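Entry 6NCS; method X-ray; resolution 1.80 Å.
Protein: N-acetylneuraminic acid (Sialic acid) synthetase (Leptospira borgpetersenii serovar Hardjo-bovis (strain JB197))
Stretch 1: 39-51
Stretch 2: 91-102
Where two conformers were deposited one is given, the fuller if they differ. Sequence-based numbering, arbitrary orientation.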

ATOM      1  N   ASP A  39     -23.394 -20.662 -20.742  1.00 24.10           N
ATOM      2  CA  ASP A  39     -22.756 -21.464 -21.782  1.00 23.91           C
ATOM      3  C   ASP A  39     -21.711 -22.339 -21.107  1.00 25.96           C
ATOM      4  O   ASP A  39     -20.695 -21.830 -20.634  1.00 22.88           O
ATOM      5  CB  ASP A  39     -22.131 -20.544 -22.832  1.00 26.03           C
ATOM      6  CG  ASP A  39     -21.481 -21.299 -23.988  1.00 33.76           C
ATOM      7  OD1 ASP A  39     -21.092 -22.478 -23.836  1.00 31.44           O
ATOM      8  OD2 ASP A  39     -21.338 -20.687 -25.065  1.00 33.80           O
ATOM      9  N   LEU A  40     -21.959 -23.653 -21.047  1.00 28.39           N
ATOM     10  CA  LEU A  40     -21.051 -24.530 -20.311  1.00 25.49           C
ATOM     11  C   LEU A  40     -19.679 -24.591 -20.970  1.00 20.63           C
ATOM     12  O   LEU A  40     -18.655 -24.586 -20.278  1.00 19.76           O
ATOM     13  CB  LEU A  40     -21.646 -25.933 -20.190  1.00 24.64           C
ATOM     14  CG  LEU A  40     -20.818 -26.957 -19.405  1.00 23.14           C
ATOM     15  CD1 LEU A  40     -20.521 -26.453 -18.018  1.00 30.66           C
ATOM     16  CD2 LEU A  40     -21.570 -28.284 -19.337  1.00 24.20           C
ATOM     17  N   ASN A  41     -19.637 -24.675 -22.302  1.00 23.85           N
ATOM     18  CA  ASN A  41     -18.347 -24.711 -22.988  1.00 21.73           C
ATOM     19  C   ASN A  41     -17.563 -23.432 -22.770  1.00 20.84           C
ATOM     20  O   ASN A  41     -16.329 -23.464 -22.704  1.00 22.75           O
ATOM     21  CB  ASN A  41     -18.545 -24.961 -24.479  1.00 27.84           C
ATOM     22  CG  ASN A  41     -18.986 -26.367 -24.761  1.00 27.09           C
ATOM     23  OD1 ASN A  41     -18.809 -27.249 -23.922  1.00 31.38           O
ATOM     24  ND2 ASN A  41     -19.573 -26.592 -25.933  1.00 28.86           N
ATOM     25  N   LEU A  42     -18.254 -22.298 -22.655  1.00 20.97           N
ATOM     26  CA  LEU A  42     -17.555 -21.050 -22.377  1.00 20.04           C
ATOM     27  C   LEU A  42     -16.994 -21.048 -20.964  1.00 20.04           C
ATOM     28  O   LEU A  42     -15.862 -20.597 -20.738  1.00 20.92           O
ATOM     29  CB  LEU A  42     -18.494 -19.862 -22.598  1.00 23.29           C
ATOM     30  CG  LEU A  42     -17.891 -18.472 -22.394  1.00 21.52           C
ATOM     31  CD1 LEU A  42     -16.604 -18.308 -23.201  1.00 20.20           C
ATOM     32  CD2 LEU A  42     -18.911 -17.395 -22.792  1.00 22.56           C
ATOM     33  N   ALA A  43     -17.765 -21.562 -20.002  1.00 18.49           N
ATOM     34  CA  ALA A  43     -17.265 -21.662 -18.635  1.00 19.72           C
ATOM     35  C   ALA A  43     -16.039 -22.564 -18.561  1.00 19.61           C
ATOM     36  O   ALA A  43     -15.092 -22.268 -17.830  1.00 17.00           O
ATOM     37  CB  ALA A  43     -18.370 -22.175 -17.706  1.00 17.09           C
ATOM     38  N   LEU A  44     -16.041 -23.674 -19.310  1.00 18.02           N
ATOM     39  CA  LEU A  44     -14.872 -24.547 -19.343  1.00 21.36           C
ATOM     40  C   LEU A  44     -13.668 -23.828 -19.940  1.00 29.95           C
ATOM     41  O   LEU A  44     -12.542 -23.955 -19.438  1.00 22.99           O
ATOM     42  CB  LEU A  44     -15.192 -25.821 -20.136  1.00 20.10           C
ATOM     43  CG  LEU A  44     -16.181 -26.769 -19.468  1.00 20.39           C
ATOM     44  CD1 LEU A  44     -16.661 -27.844 -20.448  1.00 20.25           C
ATOM     45  CD2 LEU A  44     -15.559 -27.416 -18.248  1.00 22.52           C
ATOM     46  N   ARG A  45     -13.893 -23.057 -21.009  1.00 20.91           N
ATOM     47  CA  ARG A  45     -12.826 -22.252 -21.590  1.00 18.14           C
ATOM     48  C   ARG A  45     -12.301 -21.230 -20.593  1.00 17.06           C
ATOM     49  O   ARG A  45     -11.096 -20.955 -20.547  1.00 20.37           O
ATOM     50  CB  ARG A  45     -13.330 -21.547 -22.852  1.00 24.32           C
ATOM     51  CG  ARG A  45     -12.342 -20.568 -23.445  1.00 24.04           C
ATOM     52  CD  ARG A  45     -12.910 -19.882 -24.677  1.00 28.43           C
ATOM     53  NE  ARG A  45     -12.027 -18.822 -25.143  1.00 29.25           N
ATOM     54  CZ  ARG A  45     -12.398 -17.849 -25.963  1.00 37.25           C
ATOM     55  NH1 ARG A  45     -13.650 -17.798 -26.411  1.00 27.30           N
ATOM     56  NH2 ARG A  45     -11.518 -16.927 -26.332  1.00 34.34           N
ATOM     57  N   MET A  46     -13.193 -20.653 -19.784  1.00 16.52           N
ATOM     58  CA  MET A  46     -12.751 -19.686 -18.784  1.00 16.59           C
ATOM     59  C   MET A  46     -11.808 -20.340 -17.784  1.00 18.02           C
ATOM     60  O   MET A  46     -10.801 -19.739 -17.379  1.00 15.31           O
ATOM     61  CB  MET A  46     -13.966 -19.071 -18.083  1.00 15.31           C
ATOM     62  CG  MET A  46     -14.829 -18.217 -19.008  1.00 16.08           C
ATOM     63  SD  MET A  46     -16.305 -17.570 -18.174  1.00 21.12           S
ATOM     64  CE  MET A  46     -15.588 -16.216 -17.219  1.00 16.63           C
ATOM     65  N   ILE A  47     -12.102 -21.586 -17.402  1.00 17.18           N
ATOM     66  CA  ILE A  47     -11.218 -22.318 -16.495  1.00 18.61           C
ATOM     67  C   ILE A  47      -9.850 -22.515 -17.135  1.00 15.49           C
ATOM     68  O   ILE A  47      -8.813 -22.253 -16.512  1.00 15.31           O
ATOM     69  CB  ILE A  47     -11.834 -23.671 -16.111  1.00 15.45           C
ATOM     70  CG1 ILE A  47     -13.120 -23.503 -15.299  1.00 14.89           C
ATOM     71  CG2 ILE A  47     -10.816 -24.499 -15.335  1.00 17.59           C
ATOM     72  CD1 ILE A  47     -13.877 -24.830 -15.116  1.00 15.32           C
ATOM     73  N   ASP A  48      -9.828 -23.025 -18.372  1.00 15.95           N
ATOM     74  CA  ASP A  48      -8.559 -23.254 -19.065  1.00 17.80           C
ATOM     75  C   ASP A  48      -7.695 -22.001 -19.077  1.00 17.99           C
ATOM     76  O   ASP A  48      -6.502 -22.047 -18.751  1.00 17.29           O
ATOM     77  CB  ASP A  48      -8.803 -23.701 -20.510  1.00 26.06           C
ATOM     78  CG  ASP A  48      -9.529 -25.028 -20.617  1.00 25.91           C
ATOM     79  OD1 ASP A  48      -9.659 -25.751 -19.609  1.00 23.65           O
ATOM     80  OD2 ASP A  48      -9.972 -25.345 -21.741  1.00 22.98           O
ATOM     81  N   GLU A  49      -8.281 -20.861 -19.459  1.00 16.05           N
ATOM     82  CA  GLU A  49      -7.467 -19.670 -19.640  1.00 18.04           C
ATOM     83  C   GLU A  49      -7.113 -19.008 -18.311  1.00 20.55           C
ATOM     84  O   GLU A  49      -6.072 -18.340 -18.215  1.00 16.89           O
ATOM     85  CB  GLU A  49      -8.179 -18.706 -20.593  1.00 21.08           C
ATOM     86  CG  GLU A  49      -8.402 -19.371 -21.950  1.00 21.79           C
ATOM     87  CD  GLU A  49      -8.725 -18.407 -23.076  1.00 30.99           C
ATOM     88  OE1 GLU A  49      -8.384 -17.213 -22.971  1.00 29.14           O
ATOM     89  OE2 GLU A  49      -9.313 -18.855 -24.084  1.00 28.93           O
ATOM     90  N   ALA A  50      -7.944 -19.197 -17.279  1.00 18.43           N
ATOM     91  CA  ALA A  50      -7.583 -18.731 -15.939  1.00 16.03           C
ATOM     92  C   ALA A  50      -6.433 -19.545 -15.373  1.00 15.27           C
ATOM     93  O   ALA A  50      -5.568 -19.008 -14.668  1.00 14.52           O
ATOM     94  CB  ALA A  50      -8.788 -18.813 -14.998  1.00 13.26           C
ATOM     95  N   ALA A  51      -6.415 -20.847 -15.651  1.00 17.49           N
ATOM     96  CA  ALA A  51      -5.296 -21.663 -15.201  1.00 16.17           C
ATOM     97  C   ALA A  51      -4.026 -21.272 -15.938  1.00 23.79           C
ATOM     98  O   ALA A  51      -2.950 -21.187 -15.335  1.00 17.65           O
ATOM     99  CB  ALA A  51      -5.620 -23.148 -15.388  1.00 16.20           C
ATOM    100  N   LEU A  91     -18.795 -30.879 -13.650  1.00 19.13           N
ATOM    101  CA  LEU A  91     -17.918 -30.796 -14.815  1.00 21.57           C
ATOM    102  C   LEU A  91     -16.912 -29.658 -14.680  1.00 19.73           C
ATOM    103  O   LEU A  91     -15.749 -29.803 -15.069  1.00 21.49           O
ATOM    104  CB  LEU A  91     -18.751 -30.612 -16.079  1.00 25.20           C
ATOM    105  CG  LEU A  91     -19.600 -31.815 -16.474  1.00 32.33           C
ATOM    106  CD1 LEU A  91     -20.554 -31.451 -17.601  1.00 31.89           C
ATOM    107  CD2 LEU A  91     -18.676 -32.949 -16.878  1.00 27.79           C
ATOM    108  N   LEU A  92     -17.343 -28.513 -14.144  1.00 16.09           N
ATOM    109  CA  LEU A  92     -16.421 -27.398 -13.939  1.00 14.73           C
ATOM    110  C   LEU A  92     -15.382 -27.718 -12.869  1.00 18.88           C
ATOM    111  O   LEU A  92     -14.202 -27.378 -13.021  1.00 17.81           O
ATOM    112  CB  LEU A  92     -17.190 -26.134 -13.565  1.00 16.10           C
ATOM    113  CG  LEU A  92     -18.158 -25.630 -14.646  1.00 16.98           C
ATOM    114  CD1 LEU A  92     -18.955 -24.433 -14.117  1.00 17.82           C
ATOM    115  CD2 LEU A  92     -17.417 -25.259 -15.921  1.00 20.66           C
ATOM    116  N   LYS A  93     -15.795 -28.371 -11.782  1.00 17.93           N
ATOM    117  CA  LYS A  93     -14.829 -28.777 -10.765  1.00 17.97           C
ATOM    118  C   LYS A  93     -13.813 -29.767 -11.335  1.00 20.01           C
ATOM    119  O   LYS A  93     -12.616 -29.697 -11.018  1.00 16.61           O
ATOM    120  CB  LYS A  93     -15.565 -29.376  -9.566  1.00 18.46           C
ATOM    121  CG  LYS A  93     -14.674 -29.734  -8.385  1.00 19.34           C
ATOM    122  CD  LYS A  93     -15.523 -29.999  -7.145  1.00 28.31           C
ATOM    123  CE  LYS A  93     -14.684 -30.496  -5.970  1.00 34.03           C
ATOM    124  NZ  LYS A  93     -14.216 -31.890  -6.163  1.00 32.73           N
ATOM    125  N   GLU A  94     -14.272 -30.679 -12.194  1.00 21.75           N
ATOM    126  CA  GLU A  94     -13.375 -31.678 -12.766  0.57 22.99           C
ATOM    127  C   GLU A  94     -12.348 -31.032 -13.687  1.00 23.13           C
ATOM    128  O   GLU A  94     -11.155 -31.360 -13.627  1.00 19.19           O
ATOM    129  CB  GLU A  94     -14.184 -32.736 -13.517  0.57 22.50           C
ATOM    130  CG  GLU A  94     -13.392 -33.507 -14.573  0.57 31.86           C
ATOM    131  CD  GLU A  94     -14.260 -34.458 -15.389  0.57 35.25           C
ATOM    132  OE1 GLU A  94     -14.392 -35.637 -14.996  0.57 35.12           O
ATOM    133  OE2 GLU A  94     -14.818 -34.021 -16.420  0.57 29.87           O
ATOM    134  N   ARG A  95     -12.789 -30.114 -14.547  1.00 20.93           N
ATOM    135  CA  ARG A  95     -11.850 -29.411 -15.418  1.00 23.64           C
ATOM    136  C   ARG A  95     -10.862 -28.592 -14.602  1.00 19.83           C
ATOM    137  O   ARG A  95      -9.673 -28.517 -14.941  1.00 20.75           O
ATOM    138  CB  ARG A  95     -12.598 -28.506 -16.398  1.00 22.46           C
ATOM    139  CG  ARG A  95     -11.677 -27.615 -17.245  1.00 19.58           C
ATOM    140  CD  ARG A  95     -10.889 -28.421 -18.272  1.00 33.14           C
ATOM    141  NE  ARG A  95     -11.789 -29.042 -19.227  1.00 35.65           N
ATOM    142  CZ  ARG A  95     -12.238 -28.451 -20.329  1.00 37.03           C
ATOM    143  NH1 ARG A  95     -11.847 -27.223 -20.632  1.00 31.63           N
ATOM    144  NH2 ARG A  95     -13.077 -29.092 -21.133  1.00 37.14           N
ATOM    145  N   SER A  96     -11.336 -27.975 -13.517  1.00 15.95           N
ATOM    146  CA  SER A  96     -10.446 -27.195 -12.663  1.00 16.83           C
ATOM    147  C   SER A  96      -9.361 -28.076 -12.050  1.00 18.96           C
ATOM    148  O   SER A  96      -8.182 -27.704 -12.026  1.00 20.35           O
ATOM    149  CB  SER A  96     -11.254 -26.484 -11.578  1.00 17.95           C
ATOM    150  OG  SER A  96     -12.152 -25.542 -12.154  1.00 16.15           O
ATOM    151  N   GLN A  97      -9.733 -29.254 -11.549  1.00 19.34           N
ATOM    152  CA  GLN A  97      -8.727 -30.146 -10.980  0.58 21.33           C
ATOM    153  C   GLN A  97      -7.717 -30.571 -12.037  1.00 20.21           C
ATOM    154  O   GLN A  97      -6.513 -30.642 -11.763  1.00 23.66           O
ATOM    155  CB  GLN A  97      -9.398 -31.364 -10.345  0.58 22.46           C
ATOM    156  CG  GLN A  97     -10.398 -30.986  -9.273  0.58 30.64           C
ATOM    157  CD  GLN A  97     -10.857 -32.156  -8.434  0.58 34.31           C
ATOM    158  OE1 GLN A  97     -11.994 -32.181  -7.970  0.58 32.76           O
ATOM    159  NE2 GLN A  97      -9.971 -33.119  -8.215  0.58 37.28           N
ATOM    160  N   LYS A  98      -8.193 -30.852 -13.252  1.00 20.73           N
ATOM    161  CA  LYS A  98      -7.310 -31.263 -14.341  1.00 23.89           C
ATOM    162  C   LYS A  98      -6.314 -30.169 -14.700  1.00 25.17           C
ATOM    163  O   LYS A  98      -5.169 -30.461 -15.066  1.00 21.38           O
ATOM    164  CB  LYS A  98      -8.152 -31.644 -15.561  1.00 27.62           C
ATOM    165  CG  LYS A  98      -7.370 -31.940 -16.831  1.00 31.96           C
ATOM    166  CD  LYS A  98      -8.291 -32.527 -17.898  1.00 43.10           C
ATOM    167  CE  LYS A  98      -7.684 -32.436 -19.287  1.00 54.71           C
ATOM    168  NZ  LYS A  98      -8.089 -31.191 -20.009  1.00 59.74           N
ATOM    169  N   LYS A  99      -6.726 -28.910 -14.601  1.00 22.28           N
ATOM    170  CA  LYS A  99      -5.885 -27.776 -14.963  1.00 23.55           C
ATOM    171  C   LYS A  99      -5.146 -27.180 -13.769  1.00 21.55           C
ATOM    172  O   LYS A  99      -4.495 -26.141 -13.916  1.00 20.61           O
ATOM    173  CB  LYS A  99      -6.730 -26.704 -15.657  1.00 25.48           C
ATOM    174  CG  LYS A  99      -7.284 -27.128 -17.025  1.00 19.99           C
ATOM    175  CD  LYS A  99      -6.194 -27.701 -17.905  1.00 33.46           C
ATOM    176  CE  LYS A  99      -6.657 -27.860 -19.343  1.00 38.25           C
ATOM    177  NZ  LYS A  99      -6.264 -26.684 -20.173  1.00 43.13           N
ATOM    178  N   ASN A 100      -5.246 -27.814 -12.596  1.00 19.98           N
ATOM    179  CA  ASN A 100      -4.542 -27.376 -11.390  0.52 22.71           C
ATOM    180  C   ASN A 100      -4.907 -25.944 -11.001  1.00 22.99           C
ATOM    181  O   ASN A 100      -4.039 -25.126 -10.699  1.00 21.38           O
ATOM    182  CB  ASN A 100      -3.025 -27.507 -11.557  0.52 23.72           C
ATOM    183  CG  ASN A 100      -2.585 -28.929 -11.789  0.52 24.28           C
ATOM    184  OD1 ASN A 100      -3.032 -29.847 -11.103  0.52 27.56           O
ATOM    185  ND2 ASN A 100      -1.708 -29.123 -12.765  0.52 28.37           N
ATOM    186  N   ILE A 101      -6.202 -25.639 -11.011  1.00 16.28           N
ATOM    187  CA  ILE A 101      -6.694 -24.382 -10.472  1.00 17.54           C
ATOM    188  C   ILE A 101      -7.827 -24.737  -9.520  1.00 16.09           C
ATOM    189  O   ILE A 101      -8.551 -25.712  -9.749  1.00 18.54           O
ATOM    190  CB  ILE A 101      -7.141 -23.399 -11.582  1.00 14.66           C
ATOM    191  CG1 ILE A 101      -7.565 -22.052 -10.981  1.00 13.61           C
ATOM    192  CG2 ILE A 101      -8.249 -23.992 -12.442  1.00 13.94           C
ATOM    193  CD1 ILE A 101      -7.719 -20.926 -12.012  1.00 13.92           C
ATOM    194  N   LEU A 102      -7.934 -24.012  -8.414  1.00 14.94           N
ATOM    195  CA  LEU A 102      -8.971 -24.335  -7.437  1.00 12.77           C
ATOM    196  C   LEU A 102     -10.342 -23.868  -7.932  1.00 17.29           C
ATOM    197  O   LEU A 102     -10.485 -22.748  -8.418  1.00 17.17           O
ATOM    198  CB  LEU A 102      -8.632 -23.704  -6.089  1.00 15.99           C
ATOM    199  CG  LEU A 102      -9.567 -23.977  -4.912  1.00 32.84           C
ATOM    200  CD1 LEU A 102     -10.007 -25.431  -4.884  1.00 46.98           C
ATOM    201  CD2 LEU A 102      -8.846 -23.618  -3.622  1.00 36.96           C
TER
HETATM  202  O   HOH W   1      -5.082 -24.413 -19.142  1.00 28.60           O

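How do two helices that run nearly side by side lock together? Helix 40-51 and helix 91-98 point the same way, their axes 22° apart and 9.5 Å from each other at closest approach, and Leu92 provides the knob. Its side chain sits in a hole formed by Leu40, Ala43, Leu44 and Ile47, and Leu92 CD2 makes the closest contact with each: 3.7 Å from Ala43 CB, 3.7 Å from Leu44 CD2, 3.7 Å from Ile47 CD1 and 3.9 Å from Leu40 CD1. Leucine suits the place because its branched apolar end fills an apolar hole; the CA-to-CB bond points sideways, but the end, in the m,t rotamer, comes nearer. Ala43 lines the hole with a single methyl directed toward the partner.

What does Ile47, which has the most surface covered by the other stretch, contribute? It points toward the second helix and is buried. Ile47 CD1 makes the closest approach to Leu92 and Ser96, lying 3.3 Å from Leu92 O and 3.5 Å from Ser96 OG. Ser96 OG donates to Leu92 O at 2.9 Å within its own helix, so a polar group can sit beside the methyl with its proton already engaged. Ile47 CG2 makes the closest approach to Arg95 and Ile101, 3.8 Å from Arg95 CG, in the aliphatic part of that side chain, and 3.9 Å from Ile101 CG2.

How can Arg95 belong to so apolar a contact? Its methylene groups cover neighbours while its charged end pairs with Asp48: Arg95 CB lies 3.7 Å from Leu44 CD2, and Leu44 CB lies over one face of the guanidinium. The chain bends through p rotamers at chi2 and chi3, and Arg95 NH1 donates to Asp48 OD1 at 2.8 Å, a hydrogen bond within a salt bridge. The carboxylate meets the guanidinium at its edge, near its plane, where N-H groups point. Asp48 OD1 also forms a longer salt bridge with Lys99 NZ, at 3.6 Å, and a water joins the same pair of residues, donating to Asp48 O and accepting from Lys99 NZ, each at 2.8 Å.

What closes the contact beyond the second helix? Ile101 turns toward the first helix, Ile101 CD1 3.8 Å from Ala50 CB and Ile101 CG2 4.0 Å from Ala51 CB. At Ala51, a small residue, the backbones are close: the Ala51 and Ile101 CA atoms are 5.6 Å apart, and Ala51 CB lies only 3.5 Å from Lys99 O.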